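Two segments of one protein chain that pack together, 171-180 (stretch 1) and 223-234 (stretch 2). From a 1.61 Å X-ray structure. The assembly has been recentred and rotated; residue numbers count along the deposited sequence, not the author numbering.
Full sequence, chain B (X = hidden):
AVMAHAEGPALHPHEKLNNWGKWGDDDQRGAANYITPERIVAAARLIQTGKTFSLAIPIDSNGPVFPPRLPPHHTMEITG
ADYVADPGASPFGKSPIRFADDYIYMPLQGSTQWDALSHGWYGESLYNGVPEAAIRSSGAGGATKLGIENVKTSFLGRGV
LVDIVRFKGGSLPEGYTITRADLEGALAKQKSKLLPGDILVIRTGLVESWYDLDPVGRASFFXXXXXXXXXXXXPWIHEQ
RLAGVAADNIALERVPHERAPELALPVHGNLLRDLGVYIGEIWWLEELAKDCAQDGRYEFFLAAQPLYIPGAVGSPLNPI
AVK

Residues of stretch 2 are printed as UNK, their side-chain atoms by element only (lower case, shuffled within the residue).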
# COMPACT_ATOMS: atom_id res chain seq x y z
N SER B 171 37.92 -3.08 9.49
CA SER B 171 37.24 -2.22 8.54
C SER B 171 37.55 -2.63 7.12
O SER B 171 38.53 -3.33 6.86
CB SER B 171 37.64 -0.76 8.74
OG SER B 171 39.04 -0.61 8.60
N LEU B 172 36.68 -2.18 6.21
CA LEU B 172 36.88 -2.32 4.76
C LEU B 172 36.77 -0.97 4.09
O LEU B 172 35.84 -0.21 4.40
CB LEU B 172 35.82 -3.26 4.14
CG LEU B 172 35.77 -4.72 4.57
CD1 LEU B 172 34.65 -5.42 3.80
CD2 LEU B 172 37.06 -5.38 4.30
N PRO B 173 37.71 -0.66 3.18
CA PRO B 173 37.61 0.60 2.43
C PRO B 173 36.33 0.70 1.64
O PRO B 173 35.76 -0.30 1.22
CB PRO B 173 38.81 0.55 1.48
CG PRO B 173 39.72 -0.45 2.04
CD PRO B 173 38.89 -1.44 2.77
N GLU B 174 35.91 1.94 1.39
CA GLU B 174 34.74 2.18 0.55
C GLU B 174 34.94 1.49 -0.79
O GLU B 174 35.99 1.65 -1.43
CB GLU B 174 34.51 3.69 0.36
CG GLU B 174 33.37 4.00 -0.61
CD GLU B 174 33.10 5.49 -0.77
OE1 GLU B 174 33.60 6.30 0.04
OE2 GLU B 174 32.38 5.86 -1.72
N GLY B 175 33.95 0.71 -1.20
CA GLY B 175 33.97 0.09 -2.51
C GLY B 175 34.91 -1.11 -2.65
O GLY B 175 35.16 -1.58 -3.76
N TYR B 176 35.43 -1.61 -1.54
CA TYR B 176 36.39 -2.71 -1.57
C TYR B 176 35.80 -3.96 -2.22
O TYR B 176 34.69 -4.39 -1.89
CB TYR B 176 36.87 -3.04 -0.16
CG TYR B 176 37.84 -4.20 -0.18
CD1 TYR B 176 39.12 -4.05 -0.69
CD2 TYR B 176 37.46 -5.45 0.28
CE1 TYR B 176 40.01 -5.11 -0.73
CE2 TYR B 176 38.34 -6.51 0.25
CZ TYR B 176 39.62 -6.34 -0.25
OH TYR B 176 40.51 -7.39 -0.32
N THR B 177 36.54 -4.55 -3.15
CA THR B 177 36.12 -5.81 -3.78
C THR B 177 36.63 -7.02 -2.98
O THR B 177 37.83 -7.25 -2.89
CB THR B 177 36.59 -5.91 -5.24
OG1 THR B 177 36.00 -4.85 -6.01
CG2 THR B 177 36.18 -7.25 -5.85
N ILE B 178 35.70 -7.76 -2.41
CA ILE B 178 36.01 -8.96 -1.65
C ILE B 178 36.24 -10.13 -2.61
O ILE B 178 35.39 -10.46 -3.41
CB ILE B 178 34.89 -9.30 -0.65
CG1 ILE B 178 34.70 -8.13 0.32
CG2 ILE B 178 35.21 -10.59 0.11
CD1 ILE B 178 33.42 -8.21 1.12
N THR B 179 37.41 -10.74 -2.48
CA THR B 179 37.88 -11.75 -3.41
C THR B 179 37.78 -13.16 -2.86
O THR B 179 37.57 -13.38 -1.67
CB THR B 179 39.35 -11.51 -3.74
OG1 THR B 179 40.11 -11.68 -2.53
CG2 THR B 179 39.57 -10.12 -4.32
N ARG B 180 38.00 -14.13 -3.74
CA ARG B 180 38.16 -15.52 -3.35
C ARG B 180 39.21 -15.67 -2.25
O ARG B 180 39.01 -16.37 -1.25
CB ARG B 180 38.56 -16.38 -4.56
CG ARG B 180 38.78 -17.87 -4.22
CD ARG B 180 39.46 -18.60 -5.38
NE ARG B 180 39.67 -20.02 -5.05
CZ ARG B 180 38.92 -21.02 -5.52
NH1 ARG B 180 37.96 -20.81 -6.41
NH2 ARG B 180 39.17 -22.26 -5.11
N UNK B 223 25.00 6.75 -4.13
CA UNK B 223 25.64 7.31 -5.32
C UNK B 223 27.09 6.90 -5.45
O UNK B 223 27.70 7.10 -6.50
c UNK B 223 25.56 8.84 -5.29
c UNK B 223 24.15 9.43 -5.33
c UNK B 223 24.18 10.93 -5.12
c UNK B 223 23.47 9.10 -6.63
N UNK B 224 27.67 6.36 -4.40
CA UNK B 224 29.09 6.08 -4.45
C UNK B 224 29.34 4.57 -4.37
O UNK B 224 28.42 3.80 -4.15
o UNK B 224 30.73 8.83 -4.43
n UNK B 224 28.87 9.16 -3.21
c UNK B 224 29.78 6.89 -3.36
c UNK B 224 29.84 8.39 -3.70
N UNK B 225 30.57 4.16 -4.66
CA UNK B 225 30.84 2.71 -4.69
C UNK B 225 30.55 2.03 -3.37
O UNK B 225 30.67 2.66 -2.33
c UNK B 225 32.34 2.62 -5.00
c UNK B 225 31.78 4.93 -4.97
c UNK B 225 32.69 3.91 -5.58
N UNK B 226 30.17 0.76 -3.44
CA UNK B 226 29.83 -0.01 -2.25
C UNK B 226 30.57 -1.34 -2.22
O UNK B 226 30.58 -2.07 -3.22
c UNK B 226 25.42 0.39 -3.78
c UNK B 226 28.32 -0.24 -2.19
c UNK B 226 27.55 1.04 -1.93
se UNK B 226 25.62 0.73 -1.90
N UNK B 227 31.20 -1.65 -1.09
CA UNK B 227 31.95 -2.89 -0.93
C UNK B 227 31.08 -4.13 -1.14
O UNK B 227 29.91 -4.15 -0.78
c UNK B 227 31.60 -2.98 1.57
c UNK B 227 32.62 -2.97 0.46
o UNK B 227 33.42 -4.16 0.56
N UNK B 228 31.65 -5.17 -1.75
CA UNK B 228 30.94 -6.44 -1.87
C UNK B 228 31.81 -7.45 -2.60
O UNK B 228 32.98 -7.17 -2.89
N UNK B 229 31.25 -8.62 -2.87
CA UNK B 229 32.03 -9.67 -3.53
C UNK B 229 32.24 -9.39 -5.01
O UNK B 229 31.44 -8.75 -5.68
c UNK B 229 31.40 -11.08 -3.33
c UNK B 229 29.41 -12.60 -3.91
c UNK B 229 31.45 -11.43 -1.85
c UNK B 229 29.98 -11.18 -3.91
N UNK B 230 33.40 -9.86 -5.50
CA UNK B 230 33.77 -9.69 -6.89
C UNK B 230 33.60 -10.94 -7.72
O UNK B 230 33.19 -11.99 -7.23
N UNK B 231 33.91 -10.82 -9.01
CA UNK B 231 33.63 -11.89 -9.96
C UNK B 231 34.39 -13.19 -9.66
O UNK B 231 33.90 -14.26 -9.99
c UNK B 231 33.95 -11.43 -11.38
o UNK B 231 35.32 -11.12 -11.49
N UNK B 232 35.58 -13.13 -9.06
CA UNK B 232 36.33 -14.37 -8.87
C UNK B 232 35.84 -15.16 -7.65
O UNK B 232 36.36 -16.24 -7.37
o UNK B 232 39.66 -13.91 -7.31
o UNK B 232 37.67 -13.45 -6.51
c UNK B 232 38.42 -13.80 -7.44
c UNK B 232 37.86 -14.10 -8.83
N UNK B 233 34.80 -14.67 -6.97
CA UNK B 233 34.17 -15.47 -5.93
C UNK B 233 33.17 -16.49 -6.51
O UNK B 233 32.80 -17.45 -5.85
c UNK B 233 33.45 -14.60 -4.87
c UNK B 233 34.41 -13.55 -4.27
o UNK B 233 32.30 -13.98 -5.45
N UNK B 234 32.76 -16.29 -7.76
CA UNK B 234 31.68 -17.10 -8.32
C UNK B 234 32.10 -18.58 -8.53
O UNK B 234 31.36 -19.49 -8.15
c UNK B 234 30.39 -15.17 -9.30
c UNK B 234 31.15 -16.46 -9.62
c UNK B 234 30.22 -17.41 -10.35
O HOH W 1 31.72 0.47 0.80
O HOH W 2 37.48 -18.50 -8.09

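Position 223 carries four carbons, forked at the second, and stays clear of stretch 1: it is Leu223. At 224 two carbons end in one oxygen and one nitrogen, an amide pattern; its CB lies 3.2 Å from Glu174 OE2. The atoms fit Asn224. Position 225 has three carbons closing a ring onto the backbone N, hence Pro225. Its CB sits 3.9 Å from Gly175 CA, and a CB on Gly175 would lie 2.9 Å from Pro225 CB, a clash. Gly175 also has phi of 75°, so a bare residue suits this spot twice over.

Position 226 runs unbranched through two carbons, a selenium and a last carbon, and points away from stretch 1; this is selenomethionine, Met226.

At 227 CB bears one oxygen and one carbon. The oxygen lies at the edge of the Tyr176 ring, near its plane, and gives its hydrogen to the backbone oxygen of Tyr176. This is Thr227, with OG1 to Tyr176 O at 2.8 Å.

Position 228 has no side chain: Gly228. Its N donates to Tyr176 O at 3.1 Å, so that one carbonyl takes two hydrogen bonds, and its O accepts from Ile178 N at 2.8 Å.

Four carbons at 229, forked at the first with one arm two carbons long, identify Ile229. It shares a sheet face with Ile178, and Ile229 CG2 comes within 4.2 Å of Ile178 CB.

Position 230 is bare again, Gly230. Its CA is 3.6 Å from Thr177 CG2, and an ideal CB here would be 2.5 Å from that methyl, a clash. Its N donates to Ile178 O at 2.9 Å.

One carbon then one oxygen, without contact, make 231 Ser231. Position 232 has two carbons, the second with two oxygens, one of which accepts from the backbone of stretch 1: Asp232, with OD1 2.9 Å from Arg180 N.

At 233 CB again carries an oxygen and a carbon. In Thr233, CG2 is 3.4 Å from Ile178 O, while OG1 donates to Gly230 O at 2.8 Å within its own stretch. At 234 three carbons branch at CB, out of reach: Val234.

The contact is a short parallel ladder pairing Thr177 with Gly228 and Ile178 with Ile229. Side-chain hydrogen bonds extend it, Thr227 before the ladder and Asp232 after. A water accepts from Gly175 N and Thr227 N, linking the backbones where the turn from Pro173 to Tyr176 meets stretch 2. The rule to read is backbone pairing first, bare residues where the chains crowd.

Stretch 2 (223-234) LNPMTGIGSDTV
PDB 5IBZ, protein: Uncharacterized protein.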